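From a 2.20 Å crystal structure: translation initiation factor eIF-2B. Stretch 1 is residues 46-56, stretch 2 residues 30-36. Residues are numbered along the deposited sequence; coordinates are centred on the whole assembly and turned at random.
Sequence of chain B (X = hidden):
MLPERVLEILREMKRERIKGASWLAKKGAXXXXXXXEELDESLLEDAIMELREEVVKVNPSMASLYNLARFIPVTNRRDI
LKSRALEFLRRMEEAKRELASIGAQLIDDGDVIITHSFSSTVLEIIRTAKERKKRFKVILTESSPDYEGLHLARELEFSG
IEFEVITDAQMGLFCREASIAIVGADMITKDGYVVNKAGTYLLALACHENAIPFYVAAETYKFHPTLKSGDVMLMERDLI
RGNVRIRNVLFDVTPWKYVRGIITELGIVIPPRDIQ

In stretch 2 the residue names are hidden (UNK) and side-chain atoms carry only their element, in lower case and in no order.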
ATOM      1  N   ASP B  46      19.375  39.436  -8.281  1.00 46.38           N
ATOM      2  CA  ASP B  46      19.509  38.277  -9.162  1.00 46.68           C
ATOM      3  C   ASP B  46      19.642  36.982  -8.370  1.00 45.96           C
ATOM      4  O   ASP B  46      19.136  35.937  -8.786  1.00 46.71           O
ATOM      5  CB  ASP B  46      20.715  38.427 -10.096  1.00 48.86           C
ATOM      6  CG  ASP B  46      20.556  39.572 -11.076  1.00 55.03           C
ATOM      7  OD1 ASP B  46      19.409  39.851 -11.490  1.00 49.81           O
ATOM      8  OD2 ASP B  46      21.581  40.184 -11.445  1.00 59.52           O
ATOM      9  N   ALA B  47      20.324  37.051  -7.232  1.00 40.64           N
ATOM     10  CA  ALA B  47      20.513  35.879  -6.387  1.00 40.62           C
ATOM     11  C   ALA B  47      19.169  35.383  -5.860  1.00 42.66           C
ATOM     12  O   ALA B  47      18.944  34.181  -5.747  1.00 42.32           O
ATOM     13  CB  ALA B  47      21.430  36.213  -5.230  1.00 31.65           C
ATOM     14  N   ILE B  48      18.282  36.316  -5.533  1.00 39.93           N
ATOM     15  CA  ILE B  48      16.962  35.963  -5.027  1.00 40.23           C
ATOM     16  C   ILE B  48      16.147  35.293  -6.134  1.00 40.51           C
ATOM     17  O   ILE B  48      15.372  34.371  -5.881  1.00 38.74           O
ATOM     18  CB  ILE B  48      16.218  37.211  -4.502  1.00 35.61           C
ATOM     19  CG1 ILE B  48      17.009  37.829  -3.342  1.00 34.07           C
ATOM     20  CG2 ILE B  48      14.820  36.835  -4.032  1.00 28.66           C
ATOM     21  CD1 ILE B  48      16.405  39.101  -2.784  1.00 34.75           C
ATOM     22  N   MET B  49      16.333  35.763  -7.362  1.00 42.56           N
ATOM     23  CA  MET B  49      15.630  35.202  -8.512  1.00 46.97           C
ATOM     24  C   MET B  49      16.075  33.762  -8.725  1.00 44.95           C
ATOM     25  O   MET B  49      15.263  32.883  -9.011  1.00 41.63           O
ATOM     26  CB  MET B  49      15.940  36.018  -9.768  1.00 48.13           C
ATOM     27  CG  MET B  49      15.393  37.430  -9.748  1.00 58.37           C
ATOM     28  SD  MET B  49      13.626  37.481 -10.072  1.00 68.96           S
ATOM     29  CE  MET B  49      13.633  38.012 -11.791  1.00 68.81           C
ATOM     30  N   GLU B  50      17.375  33.529  -8.581  1.00 44.30           N
ATOM     31  CA  GLU B  50      17.934  32.199  -8.762  1.00 44.39           C
ATOM     32  C   GLU B  50      17.532  31.264  -7.626  1.00 39.60           C
ATOM     33  O   GLU B  50      17.198  30.105  -7.865  1.00 38.62           O
ATOM     34  CB  GLU B  50      19.463  32.276  -8.861  1.00 47.22           C
ATOM     35  CG  GLU B  50      20.129  30.935  -9.150  1.00 60.83           C
ATOM     36  CD  GLU B  50      21.607  31.067  -9.481  1.00 66.24           C
ATOM     37  OE1 GLU B  50      22.377  31.535  -8.615  1.00 69.45           O
ATOM     38  OE2 GLU B  50      21.998  30.701 -10.612  1.00 67.64           O
ATOM     39  N   LEU B  51      17.563  31.764  -6.393  1.00 36.12           N
ATOM     40  CA  LEU B  51      17.192  30.941  -5.248  1.00 36.94           C
ATOM     41  C   LEU B  51      15.704  30.597  -5.312  1.00 40.36           C
ATOM     42  O   LEU B  51      15.297  29.507  -4.916  1.00 41.25           O
ATOM     43  CB  LEU B  51      17.516  31.658  -3.933  1.00 33.09           C
ATOM     44  CG  LEU B  51      17.279  30.822  -2.671  1.00 33.64           C
ATOM     45  CD1 LEU B  51      18.016  29.493  -2.789  1.00 34.85           C
ATOM     46  CD2 LEU B  51      17.753  31.586  -1.443  1.00 30.69           C
ATOM     47  N   ARG B  52      14.897  31.531  -5.808  1.00 37.59           N
ATOM     48  CA  ARG B  52      13.463  31.302  -5.949  1.00 37.34           C
ATOM     49  C   ARG B  52      13.251  30.022  -6.753  1.00 43.24           C
ATOM     50  O   ARG B  52      12.422  29.178  -6.409  1.00 41.51           O
ATOM     51  CB  ARG B  52      12.803  32.458  -6.703  1.00 36.70           C
ATOM     52  CG  ARG B  52      12.215  33.555  -5.841  1.00 30.79           C
ATOM     53  CD  ARG B  52      11.476  34.555  -6.716  1.00 32.15           C
ATOM     54  NE  ARG B  52      10.708  35.515  -5.927  1.00 30.32           N
ATOM     55  CZ  ARG B  52       9.915  36.445  -6.450  1.00 32.04           C
ATOM     56  NH1 ARG B  52       9.779  36.548  -7.765  1.00 26.04           N
ATOM     57  NH2 ARG B  52       9.258  37.279  -5.652  1.00 30.70           N
ATOM     58  N   GLU B  53      14.020  29.895  -7.830  1.00 40.88           N
ATOM     59  CA  GLU B  53      13.928  28.748  -8.719  1.00 43.16           C
ATOM     60  C   GLU B  53      14.495  27.467  -8.115  1.00 42.27           C
ATOM     61  O   GLU B  53      13.863  26.415  -8.183  1.00 47.49           O
ATOM     62  CB  GLU B  53      14.635  29.073 -10.032  1.00 42.46           C
ATOM     63  CG  GLU B  53      14.348  28.100 -11.151  1.00 60.34           C
ATOM     64  CD  GLU B  53      14.632  28.699 -12.514  1.00 68.26           C
ATOM     65  OE1 GLU B  53      14.502  27.972 -13.525  1.00 72.79           O
ATOM     66  OE2 GLU B  53      14.980  29.899 -12.571  1.00 69.17           O
ATOM     67  N   GLU B  54      15.678  27.555  -7.516  1.00 38.69           N
ATOM     68  CA  GLU B  54      16.310  26.388  -6.911  1.00 37.67           C
ATOM     69  C   GLU B  54      15.497  25.814  -5.754  1.00 36.83           C
ATOM     70  O   GLU B  54      15.431  24.600  -5.579  1.00 37.17           O
ATOM     71  CB  GLU B  54      17.716  26.744  -6.416  1.00 40.14           C
ATOM     72  CG  GLU B  54      18.663  27.187  -7.518  1.00 48.43           C
ATOM     73  CD  GLU B  54      18.751  26.178  -8.648  1.00 51.26           C
ATOM     74  OE1 GLU B  54      19.107  25.010  -8.380  1.00 51.39           O
ATOM     75  OE2 GLU B  54      18.461  26.555  -9.804  1.00 56.18           O
ATOM     76  N   VAL B  55      14.886  26.690  -4.964  1.00 35.16           N
ATOM     77  CA  VAL B  55      14.082  26.261  -3.826  1.00 35.27           C
ATOM     78  C   VAL B  55      12.874  25.451  -4.287  1.00 35.93           C
ATOM     79  O   VAL B  55      12.536  24.433  -3.690  1.00 32.97           O
ATOM     80  CB  VAL B  55      13.595  27.474  -3.005  1.00 39.80           C
ATOM     81  CG1 VAL B  55      12.663  27.018  -1.901  1.00 39.78           C
ATOM     82  CG2 VAL B  55      14.787  28.199  -2.404  1.00 44.67           C
ATOM     83  N   VAL B  56      12.228  25.909  -5.352  1.00 37.37           N
ATOM     84  CA  VAL B  56      11.067  25.220  -5.895  1.00 38.96           C
ATOM     85  C   VAL B  56      11.473  23.891  -6.536  1.00 40.97           C
ATOM     86  O   VAL B  56      10.711  22.924  -6.496  1.00 40.28           O
ATOM     87  CB  VAL B  56      10.340  26.107  -6.937  1.00 37.30           C
ATOM     88  CG1 VAL B  56       9.302  25.298  -7.693  1.00 45.36           C
ATOM     89  CG2 VAL B  56       9.662  27.278  -6.229  1.00 36.48           C
ATOM     90  N   UNK B  30      15.658  29.440   5.633  1.00 42.13           N
ATOM     91  CA  UNK B  30      17.027  29.537   6.125  1.00 42.20           C
ATOM     92  C   UNK B  30      17.966  29.865   4.973  1.00 39.92           C
ATOM     93  O   UNK B  30      18.966  30.558   5.155  1.00 42.17           O
ATOM     94  c   UNK B  30      17.353  26.626   8.725  1.00 69.66           C
ATOM     95  c   UNK B  30      16.936  27.982   8.168  1.00 62.08           C
ATOM     96  o   UNK B  30      18.563  26.300   8.665  1.00 71.28           O
ATOM     97  o   UNK B  30      16.473  25.889   9.224  1.00 64.92           O
ATOM     98  c   UNK B  30      17.468  28.219   6.766  1.00 46.68           C
ATOM     99  N   UNK B  31      17.640  29.358   3.787  1.00 36.84           N
ATOM    100  CA  UNK B  31      18.455  29.605   2.605  1.00 37.51           C
ATOM    101  C   UNK B  31      18.454  31.096   2.282  1.00 41.60           C
ATOM    102  O   UNK B  31      19.503  31.683   2.012  1.00 38.97           O
ATOM    103  c   UNK B  31      17.916  28.813   1.420  1.00 38.09           C
ATOM    104  N   UNK B  32      17.273  31.707   2.310  1.00 41.59           N
ATOM    105  CA  UNK B  32      17.165  33.131   2.019  1.00 42.45           C
ATOM    106  C   UNK B  32      17.821  33.976   3.110  1.00 38.20           C
ATOM    107  O   UNK B  32      18.435  34.994   2.812  1.00 35.27           O
ATOM    108  c   UNK B  32      14.373  31.904   0.455  1.00 32.66           C
ATOM    109  c   UNK B  32      14.761  33.411  -1.844  1.00 31.63           C
ATOM    110  c   UNK B  32      15.103  33.087   0.532  1.00 29.42           C
ATOM    111  c   UNK B  32      14.031  32.225  -1.909  1.00 31.79           C
ATOM    112  c   UNK B  32      13.836  31.471  -0.758  1.00 27.42           C
ATOM    113  c   UNK B  32      15.290  33.833  -0.627  1.00 26.80           C
ATOM    114  c   UNK B  32      15.699  33.541   1.835  1.00 34.08           C
ATOM    115  N   UNK B  33      17.692  33.549   4.366  1.00 41.18           N
ATOM    116  CA  UNK B  33      18.301  34.265   5.486  1.00 42.84           C
ATOM    117  C   UNK B  33      19.817  34.217   5.349  1.00 45.42           C
ATOM    118  O   UNK B  33      20.518  35.157   5.729  1.00 47.58           O
ATOM    119  c   UNK B  33      16.192  33.127   8.571  1.00 43.72           C
ATOM    120  c   UNK B  33      16.488  33.952   7.327  1.00 39.10           C
ATOM    121  c   UNK B  33      16.382  35.439   7.633  1.00 41.36           C
ATOM    122  c   UNK B  33      17.893  33.636   6.821  1.00 36.20           C
ATOM    123  N   UNK B  34      20.308  33.107   4.806  1.00 42.69           N
ATOM    124  CA  UNK B  34      21.733  32.902   4.590  1.00 38.00           C
ATOM    125  C   UNK B  34      22.209  33.793   3.447  1.00 39.75           C
ATOM    126  O   UNK B  34      23.274  34.401   3.520  1.00 40.98           O
ATOM    127  c   UNK B  34      22.024  31.424   4.239  1.00 37.99           C
ATOM    128  c   UNK B  34      23.480  31.239   3.830  1.00 33.99           C
ATOM    129  o   UNK B  34      21.738  30.602   5.378  1.00 35.47           O
ATOM    130  N   UNK B  35      21.408  33.860   2.392  1.00 40.67           N
ATOM    131  CA  UNK B  35      21.729  34.673   1.230  1.00 43.28           C
ATOM    132  C   UNK B  35      21.961  36.131   1.647  1.00 50.96           C
ATOM    133  O   UNK B  35      22.836  36.812   1.109  1.00 51.65           O
ATOM    134  c   UNK B  35      21.839  34.363  -1.902  1.00 40.66           C
ATOM    135  c   UNK B  35      19.490  35.197  -1.932  1.00 37.40           C
ATOM    136  c   UNK B  35      20.578  34.600   0.227  1.00 40.69           C
ATOM    137  c   UNK B  35      20.802  35.190  -1.164  1.00 40.04           C
ATOM    138  N   UNK B  36      21.175  36.594   2.616  1.00 48.43           N
ATOM    139  CA  UNK B  36      21.263  37.965   3.113  1.00 51.44           C
ATOM    140  C   UNK B  36      22.541  38.271   3.899  1.00 56.07           C
ATOM    141  O   UNK B  36      22.853  39.436   4.147  1.00 59.64           O
ATOM    142  c   UNK B  36      20.042  38.278   3.976  1.00 41.73           C
TER

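Position 30 has five side-chain atoms, three carbons and two oxygens. The carbons run in a line, and the third carries both oxygens. That is a carboxylate on a two-carbon arm. None of these atoms reaches stretch 1. The residue is E30.

Position 31 has one side-chain carbon and nothing more. Its CB points toward stretch 1 and lies 4.0 Å from CD2 of L51. The same CD2 is 3.8 Å from the backbone C of position 31. A single carbon makes this A31.

Position 32 has seven side-chain carbons and no other element. One carbon leads to a ring of six. No oxygen sits on the ring, so it is not tyrosine. CD2 of L51 lies over one face of the ring, and I48 is at its edge. V55 and the backbone N of R52 also approach it. The residue is F32. Its CA-to-CB bond points sideways, but the end of the side chain comes nearer to stretch 1.

Position 33 has four carbons, forked at the second. Its CB points away from stretch 1, and the side chain makes no contact there. The fork identifies L33.

Position 34 has one carbon bearing an oxygen and a second carbon. That branching at CB, with one oxygen, is threonine: T34. It does not touch stretch 1. Its OG1 instead donates a hydrogen bond to O of E30, at 2.8 Å, one turn back in its own helix.

Position 35 has four carbons, again forked at the second. Here CB points toward stretch 1, and the side chain meets A47, I48 and L51. The residue is L35. Its CD1 is 3.8 Å from CB of A47, and its CD2 is 3.9 Å from CG1 of I48.

Position 36 has a single side-chain carbon, out of reach of stretch 1. It is A36.

The contact joins two helices that run nearly antiparallel, at 159°, with axes 11.0 Å apart at closest approach. No hydrogen bond crosses between them; the contacting side chains are mostly apolar. L51 is central. Its CD2 is 3.4 Å from the centroid of the F32 ring and 12° off the ring normal, a CH-pi contact. The same methyl is 4.0 Å from CD2 of L35. F32 extends the contact along stretch 1: its CE2 is 4.1 Å from CG2 of I48, and its CE1 is 3.8 Å from CG2 of V55. Together the two stretches bury 345 Å².

Stretch 2 30-36: EAFLTLA
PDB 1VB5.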